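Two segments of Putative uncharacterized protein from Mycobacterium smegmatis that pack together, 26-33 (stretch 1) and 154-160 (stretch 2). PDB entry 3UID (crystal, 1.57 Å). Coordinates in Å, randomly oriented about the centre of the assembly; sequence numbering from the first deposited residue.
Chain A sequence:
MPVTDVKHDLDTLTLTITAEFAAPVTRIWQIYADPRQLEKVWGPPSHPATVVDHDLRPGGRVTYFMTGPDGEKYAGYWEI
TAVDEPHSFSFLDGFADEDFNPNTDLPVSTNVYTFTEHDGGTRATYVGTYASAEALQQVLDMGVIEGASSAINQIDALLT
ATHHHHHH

Stretch 1 26-33: TRIWQIYA
Stretch 2 (154-160) QIDALLT

Ile155 lies at the apolar centre of this contact, between two helical segments of one chain. Its CA-to-CB bond points toward stretch 1, and with chi1 m and chi2 t it reaches three residues there: its CG1 lies 4.0 Å from Ile31 CG2, its CG2 4.0 Å from Ile28 CD1, and its CD1 3.5 Å from Tyr32 OH. A branched aliphatic side chain suits this buried position because its apolar surface is broad enough to touch all three together.

Stretch 1 is helical throughout (phi -54 to -90°, psi -21 to -48°), with Ala33 N bonded to Trp29 O at 3.0 Å. Stretch 2 is helical from Gln154 through Ala157, with Leu158 N bonded to Gln154 O at 3.2 Å; Leu159 (phi/psi -85/-2) and Thr160 (-132/144) are outside the helix. The helix axes approach to 11.6 Å, and their N-to-C directions differ by 123°, so they run obliquely against each other. The register pairs Ile31 CA with Ile155 CA at 7.8 Å and Arg27 CA with Leu159 CA at 8.9 Å.

Ile28 and Ile31 both adopt m, m rotamers. The CA-to-CB bond of Ile31 points toward stretch 2, and its CD1 meets Leu158 CD1 at 3.7 Å. That of Ile28 points sideways, yet its CD1 lies 4.0 Å from Leu159 CD1. Both leucines are m, t; the CA-to-CB bond points toward stretch 1 in Leu158 and sideways in Leu159, whose end comes nearer. These aliphatic ends suit the gap, having no polar group to satisfy.

At the polar edge, Tyr32 (chi1 -60°, chi2 -83°) combines an apolar ring, CZ 4.3 Å from Ile155 CD1, with a hydroxyl hydrogen-bonded elsewhere in the structure. Partly exposed Arg27 (chi1 t, chi2 p, chi3 t, chi4 97°) suits the margin: its aliphatic CG packs 4.0 Å from Leu159 CD2, while its guanidinium, NH2 4.4 Å from Leu158 CD1, hydrogen-bonds elsewhere. No hydrogen bond joins the stretches.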

# COMPACT_ATOMS: atom_id res chain seq x y z
N THR A 26 -14.41 8.97 -2.07
CA THR A 26 -14.53 8.55 -3.47
C THR A 26 -13.27 8.86 -4.27
O THR A 26 -12.86 8.07 -5.12
CB THR A 26 -15.76 9.16 -4.17
OG1 THR A 26 -15.76 10.58 -4.00
CG2 THR A 26 -17.03 8.59 -3.56
N ARG A 27 -12.65 10.00 -3.98
CA ARG A 27 -11.39 10.37 -4.64
C ARG A 27 -10.22 9.44 -4.27
O ARG A 27 -9.48 8.99 -5.14
CB ARG A 27 -10.99 11.81 -4.32
CG ARG A 27 -9.56 12.14 -4.81
CD ARG A 27 -9.56 12.20 -6.32
NE ARG A 27 -8.22 12.38 -6.90
CZ ARG A 27 -7.47 11.39 -7.36
NH1 ARG A 27 -7.89 10.13 -7.28
NH2 ARG A 27 -6.28 11.64 -7.89
N ILE A 28 -10.05 9.17 -2.97
CA ILE A 28 -8.98 8.30 -2.51
C ILE A 28 -9.15 6.89 -3.08
O ILE A 28 -8.17 6.24 -3.44
CB ILE A 28 -8.90 8.29 -0.97
CG1 ILE A 28 -8.74 9.72 -0.45
CG2 ILE A 28 -7.72 7.44 -0.52
CD1 ILE A 28 -7.47 10.43 -0.93
N TRP A 29 -10.38 6.41 -3.17
CA TRP A 29 -10.63 5.10 -3.74
C TRP A 29 -9.98 4.97 -5.12
O TRP A 29 -9.41 3.94 -5.46
CB TRP A 29 -12.13 4.81 -3.84
CG TRP A 29 -12.40 3.46 -4.42
CD1 TRP A 29 -12.69 3.17 -5.73
CD2 TRP A 29 -12.38 2.21 -3.73
NE1 TRP A 29 -12.87 1.82 -5.89
CE2 TRP A 29 -12.68 1.21 -4.68
CE3 TRP A 29 -12.15 1.85 -2.40
CZ2 TRP A 29 -12.75 -0.14 -4.33
CZ3 TRP A 29 -12.22 0.51 -2.07
CH2 TRP A 29 -12.52 -0.46 -3.02
N GLN A 30 -10.09 6.03 -5.92
CA GLN A 30 -9.59 6.01 -7.29
C GLN A 30 -8.07 5.96 -7.41
O GLN A 30 -7.54 5.56 -8.46
CB GLN A 30 -10.15 7.19 -8.08
CG GLN A 30 -11.65 7.13 -8.29
CD GLN A 30 -12.10 5.89 -9.06
OE1 GLN A 30 -11.36 5.36 -9.90
NE2 GLN A 30 -13.30 5.42 -8.77
N ILE A 31 -7.37 6.36 -6.35
CA ILE A 31 -5.92 6.19 -6.28
C ILE A 31 -5.57 4.70 -6.45
O ILE A 31 -4.59 4.36 -7.14
CB ILE A 31 -5.35 6.70 -4.93
CG1 ILE A 31 -5.55 8.22 -4.76
CG2 ILE A 31 -3.87 6.31 -4.78
CD1 ILE A 31 -4.66 9.05 -5.64
N TYR A 32 -6.35 3.83 -5.81
CA TYR A 32 -6.11 2.39 -5.83
C TYR A 32 -6.81 1.69 -6.98
O TYR A 32 -6.33 0.66 -7.46
CB TYR A 32 -6.50 1.78 -4.47
CG TYR A 32 -5.68 2.41 -3.39
CD1 TYR A 32 -4.40 1.95 -3.11
CD2 TYR A 32 -6.14 3.52 -2.69
CE1 TYR A 32 -3.61 2.56 -2.14
CE2 TYR A 32 -5.37 4.14 -1.72
CZ TYR A 32 -4.11 3.65 -1.45
OH TYR A 32 -3.33 4.26 -0.50
N ALA A 33 -7.92 2.25 -7.43
CA ALA A 33 -8.72 1.64 -8.49
C ALA A 33 -8.15 1.90 -9.88
O ALA A 33 -8.39 1.12 -10.80
CB ALA A 33 -10.16 2.13 -8.40
N GLN A 154 2.83 11.19 -1.44
CA GLN A 154 2.56 11.41 -2.87
C GLN A 154 1.07 11.60 -3.11
O GLN A 154 0.67 12.41 -3.95
CB GLN A 154 3.12 10.28 -3.75
CG GLN A 154 4.66 10.28 -3.83
CD GLN A 154 5.22 11.60 -4.31
OE1 GLN A 154 4.80 12.12 -5.34
NE2 GLN A 154 6.15 12.17 -3.55
N ILE A 155 0.24 10.85 -2.39
CA ILE A 155 -1.21 11.05 -2.49
C ILE A 155 -1.55 12.48 -2.07
O ILE A 155 -2.28 13.15 -2.79
CB ILE A 155 -2.00 10.03 -1.64
CG1 ILE A 155 -1.87 8.64 -2.25
CG2 ILE A 155 -3.48 10.44 -1.55
CD1 ILE A 155 -2.35 7.53 -1.30
N ASP A 156 -1.01 12.95 -0.95
CA ASP A 156 -1.22 14.35 -0.55
C ASP A 156 -0.95 15.30 -1.72
O ASP A 156 -1.74 16.22 -1.98
CB ASP A 156 -0.30 14.77 0.61
CG ASP A 156 -0.68 14.13 1.94
OD1 ASP A 156 0.24 13.97 2.78
OD2 ASP A 156 -1.86 13.83 2.17
N ALA A 157 0.17 15.10 -2.40
CA ALA A 157 0.59 16.03 -3.46
C ALA A 157 -0.40 16.06 -4.61
O ALA A 157 -0.59 17.11 -5.23
CB ALA A 157 1.97 15.67 -3.96
N LEU A 158 -1.03 14.92 -4.89
CA LEU A 158 -1.98 14.82 -5.99
C LEU A 158 -3.28 15.57 -5.71
O LEU A 158 -4.01 15.91 -6.63
CB LEU A 158 -2.36 13.37 -6.28
CG LEU A 158 -1.29 12.40 -6.78
CD1 LEU A 158 -1.97 11.12 -7.19
CD2 LEU A 158 -0.50 12.98 -7.94
N LEU A 159 -3.56 15.81 -4.43
CA LEU A 159 -4.86 16.35 -4.02
C LEU A 159 -4.98 17.88 -4.07
O LEU A 159 -6.04 18.45 -3.75
CB LEU A 159 -5.20 15.86 -2.61
CG LEU A 159 -5.20 14.34 -2.39
CD1 LEU A 159 -5.60 14.00 -0.95
CD2 LEU A 159 -6.14 13.66 -3.38
N THR A 160 -3.90 18.56 -4.44
CA THR A 160 -3.93 20.01 -4.56
C THR A 160 -3.31 20.45 -5.88
O THR A 160 -2.34 19.85 -6.35
CB THR A 160 -3.20 20.71 -3.40
OG1 THR A 160 -3.20 22.13 -3.64
CG2 THR A 160 -1.78 20.19 -3.30